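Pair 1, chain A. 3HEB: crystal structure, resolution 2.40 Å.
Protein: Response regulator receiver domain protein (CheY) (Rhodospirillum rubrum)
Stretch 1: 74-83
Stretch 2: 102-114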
# COMPACT_ATOMS: atom_id res chain seq x y z
N GLY A 74 1.53 -7.52 16.65
CA GLY A 74 1.30 -7.66 15.23
C GLY A 74 2.54 -7.47 14.37
O GLY A 74 2.58 -7.95 13.23
N ILE A 75 3.55 -6.77 14.88
CA ILE A 75 4.75 -6.56 14.08
C ILE A 75 5.37 -7.91 13.72
O ILE A 75 5.83 -8.11 12.60
CB ILE A 75 5.79 -5.67 14.81
CG1 ILE A 75 5.41 -4.20 14.62
CG2 ILE A 75 7.19 -5.91 14.26
CD1 ILE A 75 6.37 -3.23 15.26
N ASP A 76 5.37 -8.84 14.66
CA ASP A 76 5.94 -10.15 14.38
C ASP A 76 5.09 -10.96 13.40
O ASP A 76 5.61 -11.80 12.68
CB ASP A 76 6.17 -10.90 15.69
CG ASP A 76 7.29 -10.28 16.50
OD1 ASP A 76 8.39 -10.12 15.95
OD2 ASP A 76 7.07 -9.95 17.67
N ILE A 77 3.79 -10.69 13.37
CA ILE A 77 2.92 -11.38 12.43
C ILE A 77 3.35 -10.87 11.05
O ILE A 77 3.51 -11.65 10.11
CB ILE A 77 1.42 -11.04 12.67
CG1 ILE A 77 0.96 -11.63 14.01
CG2 ILE A 77 0.58 -11.59 11.53
CD1 ILE A 77 -0.51 -11.41 14.33
N LEU A 78 3.56 -9.56 10.95
CA LEU A 78 3.98 -8.88 9.73
C LEU A 78 5.30 -9.47 9.24
O LEU A 78 5.45 -9.78 8.06
CB LEU A 78 4.17 -7.38 10.01
CG LEU A 78 4.22 -6.32 8.90
CD1 LEU A 78 4.95 -5.10 9.45
CD2 LEU A 78 4.93 -6.81 7.67
N LYS A 79 6.25 -9.60 10.15
CA LYS A 79 7.56 -10.14 9.80
C LYS A 79 7.45 -11.53 9.22
O LYS A 79 8.10 -11.84 8.22
CB LYS A 79 8.47 -10.17 11.04
CG LYS A 79 9.80 -10.87 10.79
CD LYS A 79 10.80 -10.67 11.93
CE LYS A 79 11.38 -9.25 11.92
NZ LYS A 79 12.39 -8.99 13.00
N LEU A 80 6.62 -12.36 9.83
CA LEU A 80 6.42 -13.74 9.38
C LEU A 80 5.72 -13.84 8.04
O LEU A 80 6.05 -14.69 7.22
CB LEU A 80 5.62 -14.53 10.42
CG LEU A 80 6.26 -14.69 11.80
CD1 LEU A 80 5.35 -15.55 12.67
CD2 LEU A 80 7.63 -15.35 11.68
N VAL A 81 4.74 -12.96 7.82
CA VAL A 81 3.97 -12.93 6.58
C VAL A 81 4.80 -12.49 5.39
O VAL A 81 4.68 -13.06 4.30
CB VAL A 81 2.76 -11.96 6.69
CG1 VAL A 81 2.07 -11.83 5.34
CG2 VAL A 81 1.79 -12.46 7.74
N LYS A 82 5.64 -11.48 5.61
CA LYS A 82 6.49 -10.93 4.55
C LYS A 82 7.78 -11.67 4.26
O LYS A 82 8.51 -11.31 3.33
CB LYS A 82 6.80 -9.45 4.85
CG LYS A 82 5.61 -8.51 4.67
CD LYS A 82 5.05 -8.57 3.24
CE LYS A 82 3.77 -7.76 3.10
NZ LYS A 82 3.18 -7.86 1.73
N GLU A 83 8.07 -12.70 5.05
CA GLU A 83 9.28 -13.50 4.86
C GLU A 83 8.99 -14.83 4.17
O GLU A 83 9.81 -15.32 3.41
CB GLU A 83 9.97 -13.74 6.20
CG GLU A 83 11.10 -12.76 6.49
CD GLU A 83 11.36 -12.58 7.98
OE1 GLU A 83 11.45 -13.59 8.70
OE2 GLU A 83 11.49 -11.42 8.42
N ARG A 102 9.11 5.78 14.64
CA ARG A 102 9.81 4.51 14.83
C ARG A 102 8.99 3.26 14.52
O ARG A 102 9.50 2.32 13.91
CB ARG A 102 10.36 4.42 16.26
CG ARG A 102 11.55 5.35 16.51
CD ARG A 102 12.20 5.10 17.88
NE ARG A 102 11.35 5.50 19.01
CZ ARG A 102 10.85 4.66 19.92
NH1 ARG A 102 11.12 3.36 19.86
NH2 ARG A 102 10.10 5.12 20.91
N GLU A 103 7.73 3.24 14.93
CA GLU A 103 6.86 2.10 14.67
C GLU A 103 6.45 2.04 13.21
O GLU A 103 6.48 0.98 12.59
CB GLU A 103 5.61 2.17 15.54
CG GLU A 103 5.87 1.82 16.99
CD GLU A 103 6.25 0.37 17.16
OE1 GLU A 103 5.33 -0.47 17.22
OE2 GLU A 103 7.46 0.07 17.22
N ILE A 104 6.07 3.19 12.68
CA ILE A 104 5.64 3.28 11.30
C ILE A 104 6.78 2.85 10.40
O ILE A 104 6.62 1.96 9.57
CB ILE A 104 5.20 4.72 10.98
CG1 ILE A 104 3.96 5.07 11.83
CG2 ILE A 104 4.90 4.86 9.51
CD1 ILE A 104 3.46 6.50 11.65
N GLN A 105 7.95 3.47 10.58
CA GLN A 105 9.12 3.14 9.77
C GLN A 105 9.51 1.66 9.88
O GLN A 105 9.92 1.05 8.89
CB GLN A 105 10.30 4.02 10.19
CG GLN A 105 9.96 5.51 10.27
CD GLN A 105 11.15 6.37 10.68
OE1 GLN A 105 11.93 6.02 11.58
NE2 GLN A 105 11.28 7.53 10.03
N ARG A 106 9.36 1.09 11.07
CA ARG A 106 9.71 -0.31 11.28
C ARG A 106 8.78 -1.24 10.50
O ARG A 106 9.23 -2.22 9.89
CB ARG A 106 9.66 -0.64 12.78
CG ARG A 106 10.49 -1.85 13.18
CD ARG A 106 10.42 -2.12 14.69
NE ARG A 106 11.47 -3.03 15.15
CZ ARG A 106 12.66 -2.64 15.60
NH1 ARG A 106 12.97 -1.35 15.66
NH2 ARG A 106 13.56 -3.55 15.99
N CYS A 107 7.48 -0.94 10.51
CA CYS A 107 6.50 -1.74 9.79
C CYS A 107 6.82 -1.72 8.29
O CYS A 107 6.82 -2.76 7.63
CB CYS A 107 5.08 -1.20 10.03
SG CYS A 107 4.47 -1.47 11.73
N TYR A 108 7.09 -0.54 7.75
CA TYR A 108 7.43 -0.47 6.35
C TYR A 108 8.73 -1.25 6.09
O TYR A 108 8.83 -1.99 5.12
CB TYR A 108 7.56 0.99 5.90
CG TYR A 108 6.23 1.68 5.71
CD1 TYR A 108 5.76 2.64 6.62
CD2 TYR A 108 5.43 1.39 4.60
CE1 TYR A 108 4.53 3.29 6.42
CE2 TYR A 108 4.21 2.03 4.39
CZ TYR A 108 3.76 2.98 5.30
OH TYR A 108 2.56 3.62 5.09
N ASP A 109 9.72 -1.10 6.97
CA ASP A 109 10.96 -1.83 6.79
C ASP A 109 10.66 -3.31 6.83
O ASP A 109 11.25 -4.08 6.08
CB ASP A 109 11.99 -1.47 7.87
CG ASP A 109 12.52 -0.05 7.74
OD1 ASP A 109 12.37 0.56 6.64
OD2 ASP A 109 13.09 0.45 8.73
N LEU A 110 9.74 -3.71 7.71
CA LEU A 110 9.35 -5.12 7.82
C LEU A 110 8.51 -5.58 6.63
O LEU A 110 8.21 -6.77 6.52
CB LEU A 110 8.56 -5.38 9.10
CG LEU A 110 9.25 -5.91 10.37
CD1 LEU A 110 10.72 -6.26 10.09
CD2 LEU A 110 9.12 -4.88 11.48
N GLY A 111 8.10 -4.65 5.77
CA GLY A 111 7.32 -5.00 4.59
C GLY A 111 5.84 -4.64 4.50
O GLY A 111 5.17 -5.06 3.55
N ALA A 112 5.32 -3.87 5.45
CA ALA A 112 3.92 -3.49 5.39
C ALA A 112 3.67 -2.67 4.14
O ALA A 112 4.47 -1.80 3.79
CB ALA A 112 3.54 -2.68 6.62
N ASN A 113 2.56 -2.94 3.46
CA ASN A 113 2.22 -2.21 2.24
C ASN A 113 1.71 -0.82 2.56
O ASN A 113 1.98 0.14 1.84
CB ASN A 113 1.14 -2.95 1.45
CG ASN A 113 1.63 -4.28 0.88
OD1 ASN A 113 1.98 -4.38 -0.30
ND2 ASN A 113 1.68 -5.30 1.74
N VAL A 114 0.95 -0.73 3.65
CA VAL A 114 0.34 0.52 4.09
C VAL A 114 0.21 0.52 5.61
O VAL A 114 0.04 -0.53 6.24
CB VAL A 114 -1.07 0.69 3.48
CG1 VAL A 114 -1.72 1.99 3.99
CG2 VAL A 114 -0.98 0.68 1.96
O HOH W 1 5.08 -5.94 0.86

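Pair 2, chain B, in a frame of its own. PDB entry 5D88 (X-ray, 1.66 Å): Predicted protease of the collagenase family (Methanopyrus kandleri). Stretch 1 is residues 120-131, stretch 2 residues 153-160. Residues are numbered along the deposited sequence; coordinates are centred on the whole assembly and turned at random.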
# COMPACT_ATOMS: atom_id res chain seq x y z
N VAL B 120 -9.27 6.66 9.66
CA VAL B 120 -9.13 5.38 8.97
C VAL B 120 -8.47 5.61 7.62
O VAL B 120 -8.47 6.71 7.08
CB VAL B 120 -10.49 4.69 8.78
CG1 VAL B 120 -11.16 4.45 10.12
CG2 VAL B 120 -11.42 5.50 7.86
N ALA B 121 -7.94 4.54 7.06
CA ALA B 121 -7.43 4.54 5.70
C ALA B 121 -8.24 3.71 4.72
O ALA B 121 -8.36 4.06 3.56
CB ALA B 121 -5.99 4.03 5.68
N ASP B 122 -8.77 2.58 5.17
CA ASP B 122 -9.38 1.62 4.27
C ASP B 122 -10.66 2.20 3.69
O ASP B 122 -11.56 2.56 4.45
CB ASP B 122 -9.63 0.34 5.06
CG ASP B 122 -10.12 -0.84 4.21
OD1 ASP B 122 -10.59 -0.67 3.09
OD2 ASP B 122 -10.03 -1.99 4.72
N PRO B 123 -10.77 2.32 2.37
CA PRO B 123 -12.00 2.85 1.75
C PRO B 123 -13.27 2.13 2.16
O PRO B 123 -14.36 2.72 2.22
CB PRO B 123 -11.74 2.65 0.25
CG PRO B 123 -10.33 2.47 0.09
CD PRO B 123 -9.75 1.97 1.37
N TYR B 124 -13.17 0.84 2.42
CA TYR B 124 -14.37 0.11 2.82
C TYR B 124 -14.84 0.57 4.19
O TYR B 124 -16.05 0.69 4.43
CB TYR B 124 -14.07 -1.38 2.79
CG TYR B 124 -15.19 -2.31 3.16
CD1 TYR B 124 -16.46 -2.17 2.61
CD2 TYR B 124 -14.96 -3.36 4.03
CE1 TYR B 124 -17.47 -3.07 2.94
CE2 TYR B 124 -15.97 -4.24 4.37
CZ TYR B 124 -17.21 -4.09 3.81
OH TYR B 124 -18.20 -4.98 4.15
N LEU B 125 -13.90 0.82 5.12
CA LEU B 125 -14.27 1.34 6.43
C LEU B 125 -14.88 2.73 6.32
O LEU B 125 -15.80 3.06 7.07
CB LEU B 125 -13.07 1.39 7.36
CG LEU B 125 -12.93 0.20 8.27
CD1 LEU B 125 -12.79 -1.08 7.43
CD2 LEU B 125 -11.75 0.46 9.17
N VAL B 126 -14.33 3.58 5.45
CA VAL B 126 -14.92 4.90 5.23
C VAL B 126 -16.39 4.75 4.89
O VAL B 126 -17.26 5.44 5.44
CB VAL B 126 -14.17 5.65 4.11
CG1 VAL B 126 -14.88 6.95 3.74
CG2 VAL B 126 -12.72 5.95 4.51
N GLU B 127 -16.68 3.86 3.95
CA GLU B 127 -18.04 3.69 3.47
C GLU B 127 -18.97 3.18 4.57
O GLU B 127 -20.09 3.69 4.75
CB GLU B 127 -18.02 2.75 2.26
CG GLU B 127 -19.25 2.75 1.42
CD GLU B 127 -19.03 1.94 0.15
OE1 GLU B 127 -18.45 0.83 0.23
OE2 GLU B 127 -19.41 2.43 -0.93
N VAL B 128 -18.53 2.16 5.31
CA VAL B 128 -19.38 1.60 6.36
C VAL B 128 -19.61 2.63 7.47
O VAL B 128 -20.73 2.79 7.96
CB VAL B 128 -18.78 0.30 6.92
CG1 VAL B 128 -19.60 -0.22 8.09
CG2 VAL B 128 -18.71 -0.79 5.84
N LEU B 129 -18.54 3.32 7.89
CA LEU B 129 -18.67 4.33 8.94
C LEU B 129 -19.63 5.43 8.54
O LEU B 129 -20.50 5.83 9.32
CB LEU B 129 -17.30 4.95 9.27
CG LEU B 129 -16.52 4.22 10.32
CD1 LEU B 129 -15.06 4.68 10.25
CD2 LEU B 129 -17.13 4.48 11.72
N ALA B 130 -19.48 5.94 7.31
CA ALA B 130 -20.33 7.06 6.87
C ALA B 130 -21.79 6.64 6.72
O ALA B 130 -22.70 7.43 6.99
CB ALA B 130 -19.81 7.60 5.55
N THR B 131 -22.02 5.41 6.27
CA THR B 131 -23.38 4.94 6.03
C THR B 131 -24.10 4.58 7.32
O THR B 131 -25.28 4.91 7.49
CB THR B 131 -23.34 3.75 5.08
OG1 THR B 131 -22.82 4.19 3.83
CG2 THR B 131 -24.72 3.20 4.84
N HIS B 153 -12.78 10.68 -4.64
CA HIS B 153 -13.32 9.36 -4.38
C HIS B 153 -13.52 9.11 -2.90
O HIS B 153 -14.54 8.51 -2.51
CB HIS B 153 -12.43 8.31 -5.03
CG HIS B 153 -12.59 8.25 -6.52
ND1 HIS B 153 -13.61 7.54 -7.13
CD2 HIS B 153 -11.90 8.84 -7.53
CE1 HIS B 153 -13.53 7.68 -8.44
NE2 HIS B 153 -12.50 8.47 -8.71
N PHE B 154 -12.60 9.57 -2.04
CA PHE B 154 -12.81 9.38 -0.61
C PHE B 154 -14.00 10.20 -0.11
O PHE B 154 -14.76 9.74 0.75
CB PHE B 154 -11.54 9.70 0.18
CG PHE B 154 -10.63 8.53 0.35
CD1 PHE B 154 -10.88 7.55 1.30
CD2 PHE B 154 -9.52 8.39 -0.45
CE1 PHE B 154 -10.02 6.48 1.46
CE2 PHE B 154 -8.67 7.33 -0.30
CZ PHE B 154 -8.92 6.37 0.65
N GLU B 155 -14.20 11.39 -0.66
CA GLU B 155 -15.38 12.18 -0.32
C GLU B 155 -16.65 11.44 -0.71
O GLU B 155 -17.61 11.35 0.07
CB GLU B 155 -15.32 13.54 -1.02
CG GLU B 155 -16.57 14.40 -0.78
CD GLU B 155 -16.49 15.77 -1.44
OE1 GLU B 155 -16.40 15.83 -2.69
OE2 GLU B 155 -16.49 16.78 -0.71
N ARG B 156 -16.67 10.88 -1.93
CA ARG B 156 -17.84 10.17 -2.42
C ARG B 156 -18.16 8.96 -1.54
O ARG B 156 -19.33 8.64 -1.32
CB ARG B 156 -17.62 9.75 -3.87
CG ARG B 156 -18.87 9.17 -4.53
CD ARG B 156 -18.66 8.79 -6.00
NE ARG B 156 -17.42 8.05 -6.22
CZ ARG B 156 -17.27 6.76 -5.98
NH1 ARG B 156 -18.28 6.03 -5.50
NH2 ARG B 156 -16.09 6.18 -6.20
N LEU B 157 -17.13 8.31 -0.99
CA LEU B 157 -17.35 7.18 -0.10
C LEU B 157 -17.85 7.60 1.27
O LEU B 157 -18.36 6.75 2.01
CB LEU B 157 -16.06 6.38 0.08
CG LEU B 157 -15.56 5.60 -1.14
CD1 LEU B 157 -14.17 5.09 -0.79
CD2 LEU B 157 -16.48 4.44 -1.53
N GLY B 158 -17.71 8.88 1.62
CA GLY B 158 -18.29 9.40 2.85
C GLY B 158 -17.34 10.10 3.81
O GLY B 158 -17.70 10.36 4.96
N ALA B 159 -16.13 10.42 3.37
CA ALA B 159 -15.23 11.13 4.27
C ALA B 159 -15.79 12.49 4.63
O ALA B 159 -16.36 13.19 3.79
CB ALA B 159 -13.85 11.29 3.63
N ASP B 160 -15.62 12.87 5.90
CA ASP B 160 -15.90 14.22 6.38
C ASP B 160 -14.66 15.11 6.37
O ASP B 160 -14.77 16.34 6.19
CB ASP B 160 -16.43 14.17 7.82
CG ASP B 160 -17.76 13.43 7.92
OD1 ASP B 160 -18.68 13.75 7.14
OD2 ASP B 160 -17.89 12.54 8.80
O HOH W 2 -20.97 6.06 2.16

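The sharpest difference lies where the first helix passes the glycine turn that ends the second: pair 1 places a long lysine there, Lys A82, and pair 2 an alanine, Ala B130. Lys A82 runs along the turn, its CE 3.1 Å from Gly A111 O, and a water accepts from its NZ (2.8 Å) and donates to Gly A111 O (2.8 Å from the water oxygen), tying side chain to turn. Ala B130 offers only a methyl, with CB 3.5 Å from Gly B158 O, and the backbones come closer: the CA atoms of Ala B130 and Gly B158 are 5.1 Å apart, against 6.0 Å for those of Lys A82 and Gly A111. In pair 2 a water instead donates to Leu B157 O (2.7 Å) and to Thr B131 OG1 (3.1 Å).

The scaffold is common to both: two helices running in roughly the same direction, at 20° in pair 1 and 35° in pair 2, the second closing in a Schellman turn. Fourteen central residues superpose to 0.6 Å. Gly A111 matches Gly B158, each with positive phi. A CB on either would jam against the preceding carbonyl O and also clash across the contact, 2.7 Å from Lys A82 CG or 2.2 Å from Ala B130 CB. The following alanines, Ala A112 and Ala B159, coincide almost exactly; Ala A112 N bonds to Cys A107 O at 2.9 Å and Ala B159 N to Phe B154 O at 3.0 Å.

Leu A110 and Leu B157, the matched leucines before the glycines, point toward the first helix and are the most covered residues of their pairs. Leu A110 CD2 meets Ile A75 CG2 at 3.5 Å; Leu B157 CD1 meets Pro B123 CB, at the matching position, at 3.6 Å. One turn on, Leu A78 puts CD1 3.6 Å from Leu A110 CB and 4.0 Å from Ala A112 CB. The shorter Val B126 serves the same place, its CG1 3.9 Å from Leu B157 CB.

Where pair 1 has Cys A107, pair 2 has Phe B154. The small cysteine leaves the reaching to its neighbours, Ile A75 CG1 lying 4.1 Å from its SG. The phenylalanine does the reaching itself: Val B126 CG2 sits at the ring edge, 4.0 Å from Phe B154 CD1, and Pro B123 CG lies 4.2 Å from Phe B154 CZ. Lys A79 and Glu B127 share a position but differ in charge. Lys A79 lays its aliphatic chain on the leucine, CE 3.6 Å from Leu A110 CD1. Glu B127 OE2 lies 3.6 Å from Leu B157 CD2, and its backbone makes a CA-H...O contact, Glu B127 CA to Leu B157 O, at 3.4 Å.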